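Local coordinates for kojibiose phosphorylase (Gut metagenome, PDB 6W0P), which is a phosphorylase of glycoside hydrolase family 65 that joins a beta-rich N-terminal domain to a helical central catalytic domain, at residues Lys6-Glu18 with His22-Ser34. Numbering follows the deposited sequence.
Sequences KRYLETEPYRIVE and HPDKSMVSESIFS
Tyr8 lays its ring between Lys25 on one face and its own neighbour Leu9 on the other, and its hydroxyl reaches Ser29 on helix 26-32. Lys25 CG sits 3.6 Å from the centroid of the Tyr8 ring and almost on the ring normal, a CH-pi contact. The lysine chain crosses this face from the CZ and CE2 side toward CD1 and ends with NZ beside Lys6 CB. Tyr8 OH donates to Ser29 OG over 2.5 Å, with the serine oxygen in the plane of the ring, while Val28 CG1 packs beside the same hydroxyl.

The ring meets His22 differently: its CD2 edge points at the imidazole face in a T-shaped pair, centroids 5.2 Å apart and planes at 66°. That imidazole is held from its edge by Glu18. With CG anti to the backbone N (chi1 -172°) and the rest of the chain extended, Glu18 brings OE2 to His22 ND1 at 2.8 Å. The carboxylate lies nearly coplanar with the imidazole and uses its anti lone pair. His22 N donates to the same oxygen from above the carboxylate plane, so two bonds restrain the histidine; a water links Glu18, His22 and Ser29, donating to OE2 and His22 O and accepting from Ser29 OG. Glu18 OE1 turns to a salt bridge with Arg115 of strand 109-118.

Phe33, just past the helix, has CG opposite its carbonyl carbon (chi1 -74°), which swings the ring onto Ile16: CZ lies 3.6 Å from Ile16 CG2 and CE2 3.5 Å from Ile16 O. Leu9 CD2 meets the ring edge, and Leu117 also touches Phe33. Leu9 and Ile32 meet tip to tip.

Thus a beta-hairpin at the margin of the large antiparallel sheet is followed by a short helix folding back on strand 15-19 and the lead-in Tyr8-Leu9, in the beta-sandwich N-terminal domain of family 65.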
loop_
_atom_site.group_PDB
_atom_site.type_symbol
_atom_site.label_atom_id
_atom_site.label_comp_id
_atom_site.label_asym_id
_atom_site.label_seq_id
_atom_site.Cartn_x
_atom_site.Cartn_y
_atom_site.Cartn_z
ATOM N N LYS A 6 -13.345 31.309 -9.315
ATOM C CA LYS A 6 -12.804 32.391 -8.457
ATOM C C LYS A 6 -12.127 33.394 -9.389
ATOM O O LYS A 6 -10.887 33.340 -9.572
ATOM C CB LYS A 6 -11.854 31.830 -7.391
ATOM C CG LYS A 6 -12.535 31.193 -6.176
ATOM C CD LYS A 6 -13.237 29.879 -6.464
ATOM C CE LYS A 6 -12.287 28.803 -6.947
ATOM N NZ LYS A 6 -12.981 27.525 -7.229
ATOM N N ARG A 7 -12.942 34.251 -9.982
ATOM C CA ARG A 7 -12.547 35.244 -11.007
ATOM C C ARG A 7 -11.934 36.454 -10.290
ATOM O O ARG A 7 -12.704 37.250 -9.748
ATOM C CB ARG A 7 -13.794 35.642 -11.800
ATOM C CG ARG A 7 -13.583 36.814 -12.746
ATOM C CD ARG A 7 -12.576 36.469 -13.824
ATOM N NE ARG A 7 -13.017 35.290 -14.555
ATOM C CZ ARG A 7 -13.801 35.292 -15.643
ATOM N NH1 ARG A 7 -14.231 36.425 -16.177
ATOM N NH2 ARG A 7 -14.134 34.139 -16.202
ATOM N N TYR A 8 -10.606 36.588 -10.275
ATOM C CA TYR A 8 -9.918 37.759 -9.677
ATOM C C TYR A 8 -9.026 38.453 -10.710
ATOM O O TYR A 8 -8.527 39.560 -10.355
ATOM C CB TYR A 8 -9.096 37.366 -8.452
ATOM C CG TYR A 8 -7.782 36.661 -8.718
ATOM C CD1 TYR A 8 -7.741 35.321 -9.063
ATOM C CD2 TYR A 8 -6.573 37.318 -8.574
ATOM C CE1 TYR A 8 -6.539 34.657 -9.264
ATOM C CE2 TYR A 8 -5.362 36.672 -8.776
ATOM C CZ TYR A 8 -5.343 35.335 -9.128
ATOM O OH TYR A 8 -4.154 34.681 -9.331
ATOM N N LEU A 9 -8.864 37.888 -11.916
ATOM C CA LEU A 9 -7.961 38.455 -12.958
ATOM C C LEU A 9 -8.777 39.204 -14.011
ATOM O O LEU A 9 -9.887 38.774 -14.332
ATOM C CB LEU A 9 -7.100 37.338 -13.561
ATOM C CG LEU A 9 -6.112 36.728 -12.567
ATOM C CD1 LEU A 9 -5.397 35.529 -13.158
ATOM C CD2 LEU A 9 -5.087 37.754 -12.115
ATOM N N GLU A 10 -8.247 40.316 -14.500
ATOM C CA GLU A 10 -8.870 41.092 -15.599
ATOM C C GLU A 10 -8.923 40.227 -16.866
ATOM O O GLU A 10 -8.020 39.374 -17.095
ATOM C CB GLU A 10 -8.113 42.388 -15.870
ATOM C CG GLU A 10 -8.080 43.337 -14.684
ATOM C CD GLU A 10 -9.379 43.479 -13.904
ATOM O OE1 GLU A 10 -9.341 43.386 -12.667
ATOM O OE2 GLU A 10 -10.436 43.661 -14.542
ATOM N N THR A 11 -9.970 40.459 -17.649
ATOM C CA THR A 11 -10.256 39.819 -18.950
ATOM C C THR A 11 -9.748 40.711 -20.078
ATOM O O THR A 11 -10.374 41.747 -20.319
ATOM C CB THR A 11 -11.753 39.568 -19.097
ATOM O OG1 THR A 11 -12.098 38.699 -18.022
ATOM C CG2 THR A 11 -12.091 38.920 -20.417
ATOM N N GLU A 12 -8.663 40.296 -20.725
ATOM C CA GLU A 12 -8.094 40.923 -21.945
ATOM C C GLU A 12 -7.688 39.810 -22.902
ATOM O O GLU A 12 -7.212 38.764 -22.466
ATOM C CB GLU A 12 -6.823 41.714 -21.661
ATOM C CG GLU A 12 -6.996 42.922 -20.772
ATOM C CD GLU A 12 -5.731 43.759 -20.753
ATOM O OE1 GLU A 12 -4.931 43.652 -21.738
ATOM O OE2 GLU A 12 -5.541 44.510 -19.763
ATOM N N PRO A 13 -7.777 40.029 -24.227
ATOM C CA PRO A 13 -7.537 38.952 -25.178
ATOM C C PRO A 13 -6.060 38.558 -25.290
ATOM O O PRO A 13 -5.853 37.412 -25.632
ATOM C CB PRO A 13 -8.079 39.473 -26.527
ATOM C CG PRO A 13 -8.185 40.982 -26.369
ATOM C CD PRO A 13 -8.157 41.290 -24.875
ATOM N N TYR A 14 -5.097 39.450 -24.986
ATOM C CA TYR A 14 -3.645 39.192 -25.232
ATOM C C TYR A 14 -2.795 39.280 -23.953
ATOM O O TYR A 14 -1.570 39.168 -24.067
ATOM C CB TYR A 14 -3.087 40.138 -26.307
ATOM C CG TYR A 14 -3.726 40.020 -27.670
ATOM C CD1 TYR A 14 -3.410 38.970 -28.532
ATOM C CD2 TYR A 14 -4.649 40.964 -28.104
ATOM C CE1 TYR A 14 -3.993 38.864 -29.788
ATOM C CE2 TYR A 14 -5.214 40.886 -29.365
ATOM C CZ TYR A 14 -4.898 39.824 -30.198
ATOM O OH TYR A 14 -5.503 39.746 -31.420
ATOM N N ARG A 15 -3.404 39.483 -22.784
ATOM C CA ARG A 15 -2.668 39.605 -21.507
ATOM C C ARG A 15 -3.499 39.043 -20.350
ATOM O O ARG A 15 -4.735 39.071 -20.415
ATOM C CB ARG A 15 -2.321 41.071 -21.228
ATOM C CG ARG A 15 -1.791 41.829 -22.437
ATOM C CD ARG A 15 -1.131 43.127 -22.007
ATOM N NE ARG A 15 -2.103 44.034 -21.433
ATOM C CZ ARG A 15 -1.811 45.172 -20.792
ATOM N NH1 ARG A 15 -0.555 45.572 -20.649
ATOM N NH2 ARG A 15 -2.801 45.921 -20.332
ATOM N N ILE A 16 -2.820 38.539 -19.326
ATOM C CA ILE A 16 -3.406 38.258 -17.994
ATOM C C ILE A 16 -2.983 39.443 -17.135
ATOM O O ILE A 16 -1.747 39.790 -17.134
ATOM C CB ILE A 16 -2.924 36.909 -17.436
ATOM C CG1 ILE A 16 -2.978 35.775 -18.467
ATOM C CG2 ILE A 16 -3.702 36.542 -16.191
ATOM C CD1 ILE A 16 -4.358 35.561 -19.096
ATOM N N VAL A 17 -3.939 40.086 -16.485
ATOM C CA VAL A 17 -3.676 41.273 -15.630
ATOM C C VAL A 17 -4.259 41.016 -14.243
ATOM O O VAL A 17 -5.458 40.641 -14.161
ATOM C CB VAL A 17 -4.236 42.557 -16.267
ATOM C CG1 VAL A 17 -3.995 43.777 -15.373
ATOM C CG2 VAL A 17 -3.606 42.779 -17.624
ATOM N N GLU A 18 -3.446 41.220 -13.203
ATOM C CA GLU A 18 -3.926 41.309 -11.795
ATOM C C GLU A 18 -3.936 42.790 -11.399
ATOM O O GLU A 18 -2.882 43.396 -11.439
ATOM C CB GLU A 18 -3.068 40.476 -10.837
ATOM C CG GLU A 18 -3.654 40.384 -9.431
ATOM C CD GLU A 18 -2.754 39.759 -8.371
ATOM O OE1 GLU A 18 -1.546 39.501 -8.660
ATOM O OE2 GLU A 18 -3.280 39.487 -7.266
ATOM N N HIS A 22 -3.728 40.485 -4.580
ATOM C CA HIS A 22 -4.633 39.631 -3.764
ATOM C C HIS A 22 -3.794 38.647 -2.957
ATOM O O HIS A 22 -3.290 37.663 -3.504
ATOM C CB HIS A 22 -5.648 38.899 -4.648
ATOM C CG HIS A 22 -6.393 39.799 -5.563
ATOM N ND1 HIS A 22 -5.769 40.464 -6.606
ATOM C CD2 HIS A 22 -7.690 40.162 -5.585
ATOM C CE1 HIS A 22 -6.658 41.196 -7.238
ATOM N NE2 HIS A 22 -7.846 41.023 -6.629
ATOM N N PRO A 23 -3.572 38.909 -1.651
ATOM C CA PRO A 23 -2.691 38.070 -0.843
ATOM C C PRO A 23 -3.102 36.597 -0.847
ATOM O O PRO A 23 -2.224 35.772 -0.902
ATOM C CB PRO A 23 -2.805 38.679 0.565
ATOM C CG PRO A 23 -3.153 40.131 0.309
ATOM C CD PRO A 23 -4.050 40.091 -0.908
ATOM N N ASP A 24 -4.412 36.330 -0.816
ATOM C CA ASP A 24 -5.019 34.977 -0.705
ATOM C C ASP A 24 -4.813 34.185 -2.012
ATOM O O ASP A 24 -5.008 32.952 -1.968
ATOM C CB ASP A 24 -6.503 35.075 -0.322
ATOM C CG ASP A 24 -7.296 36.058 -1.165
ATOM O OD1 ASP A 24 -6.757 37.152 -1.433
ATOM O OD2 ASP A 24 -8.449 35.734 -1.549
ATOM N N LYS A 25 -4.491 34.862 -3.124
ATOM C CA LYS A 25 -4.203 34.242 -4.447
ATOM C C LYS A 25 -2.699 34.215 -4.707
ATOM O O LYS A 25 -2.341 33.944 -5.825
ATOM C CB LYS A 25 -4.877 35.023 -5.572
ATOM C CG LYS A 25 -6.375 35.218 -5.399
ATOM C CD LYS A 25 -7.107 33.929 -5.198
ATOM C CE LYS A 25 -8.603 34.142 -5.126
ATOM N NZ LYS A 25 -9.327 32.872 -4.867
ATOM N N SER A 26 -1.869 34.518 -3.708
ATOM C CA SER A 26 -0.399 34.682 -3.854
ATOM C C SER A 26 0.162 33.492 -4.654
ATOM O O SER A 26 0.804 33.718 -5.671
ATOM C CB SER A 26 0.270 34.836 -2.499
ATOM O OG SER A 26 1.650 34.492 -2.558
ATOM N N MET A 27 -0.093 32.265 -4.220
ATOM C CA MET A 27 0.467 31.070 -4.897
ATOM C C MET A 27 -0.292 30.758 -6.199
ATOM O O MET A 27 0.329 30.191 -7.106
ATOM C CB MET A 27 0.468 29.864 -3.952
ATOM C CG MET A 27 1.636 29.922 -2.924
ATOM S SD MET A 27 1.644 28.505 -1.773
ATOM C CE MET A 27 1.801 27.148 -2.941
ATOM N N VAL A 28 -1.565 31.150 -6.312
ATOM C CA VAL A 28 -2.380 30.955 -7.548
ATOM C C VAL A 28 -1.740 31.774 -8.670
ATOM O O VAL A 28 -1.523 31.212 -9.737
ATOM C CB VAL A 28 -3.867 31.328 -7.349
ATOM C CG1 VAL A 28 -4.610 31.420 -8.671
ATOM C CG2 VAL A 28 -4.564 30.345 -6.425
ATOM N N SER A 29 -1.422 33.044 -8.401
ATOM C CA SER A 29 -0.794 33.990 -9.352
ATOM C C SER A 29 0.591 33.462 -9.734
ATOM O O SER A 29 0.885 33.354 -10.932
ATOM C CB SER A 29 -0.761 35.386 -8.778
ATOM O OG SER A 29 -2.081 35.824 -8.441
ATOM N N GLU A 30 1.414 33.101 -8.757
ATOM C CA GLU A 30 2.723 32.449 -9.011
ATOM C C GLU A 30 2.565 31.374 -10.103
ATOM O O GLU A 30 3.448 31.278 -10.995
ATOM C CB GLU A 30 3.273 31.789 -7.743
ATOM C CG GLU A 30 3.801 32.750 -6.690
ATOM C CD GLU A 30 4.423 32.076 -5.468
ATOM O OE1 GLU A 30 4.220 30.847 -5.280
ATOM O OE2 GLU A 30 5.105 32.782 -4.692
ATOM N N SER A 31 1.520 30.542 -10.025
ATOM C CA SER A 31 1.339 29.401 -10.958
ATOM C C SER A 31 0.943 29.937 -12.348
ATOM O O SER A 31 1.613 29.638 -13.341
ATOM C CB SER A 31 0.329 28.420 -10.412
ATOM O OG SER A 31 0.776 27.834 -9.198
ATOM N N ILE A 32 -0.069 30.789 -12.372
ATOM C CA ILE A 32 -0.746 31.278 -13.602
ATOM C C ILE A 32 0.241 32.079 -14.432
ATOM O O ILE A 32 0.262 31.914 -15.670
ATOM C CB ILE A 32 -2.000 32.095 -13.233
ATOM C CG1 ILE A 32 -3.093 31.174 -12.690
ATOM C CG2 ILE A 32 -2.464 32.929 -14.422
ATOM C CD1 ILE A 32 -4.334 31.892 -12.213
ATOM N N PHE A 33 1.018 32.926 -13.768
ATOM C CA PHE A 33 1.904 33.906 -14.436
ATOM C C PHE A 33 3.278 33.287 -14.698
ATOM O O PHE A 33 4.186 34.037 -15.049
ATOM C CB PHE A 33 2.000 35.180 -13.601
ATOM C CG PHE A 33 0.777 36.057 -13.643
ATOM C CD1 PHE A 33 -0.349 35.746 -12.901
ATOM C CD2 PHE A 33 0.777 37.224 -14.379
ATOM C CE1 PHE A 33 -1.464 36.577 -12.912
ATOM C CE2 PHE A 33 -0.353 38.030 -14.424
ATOM C CZ PHE A 33 -1.459 37.729 -13.657
ATOM N N SER A 34 3.428 31.973 -14.528
ATOM C CA SER A 34 4.704 31.240 -14.730
ATOM C C SER A 34 5.210 31.477 -16.157
ATOM O O SER A 34 4.389 31.447 -17.118
ATOM C CB SER A 34 4.559 29.753 -14.475
ATOM O OG SER A 34 4.271 29.476 -13.107
HETATM O O HOH W 1 -2.073 37.552 -6.217
#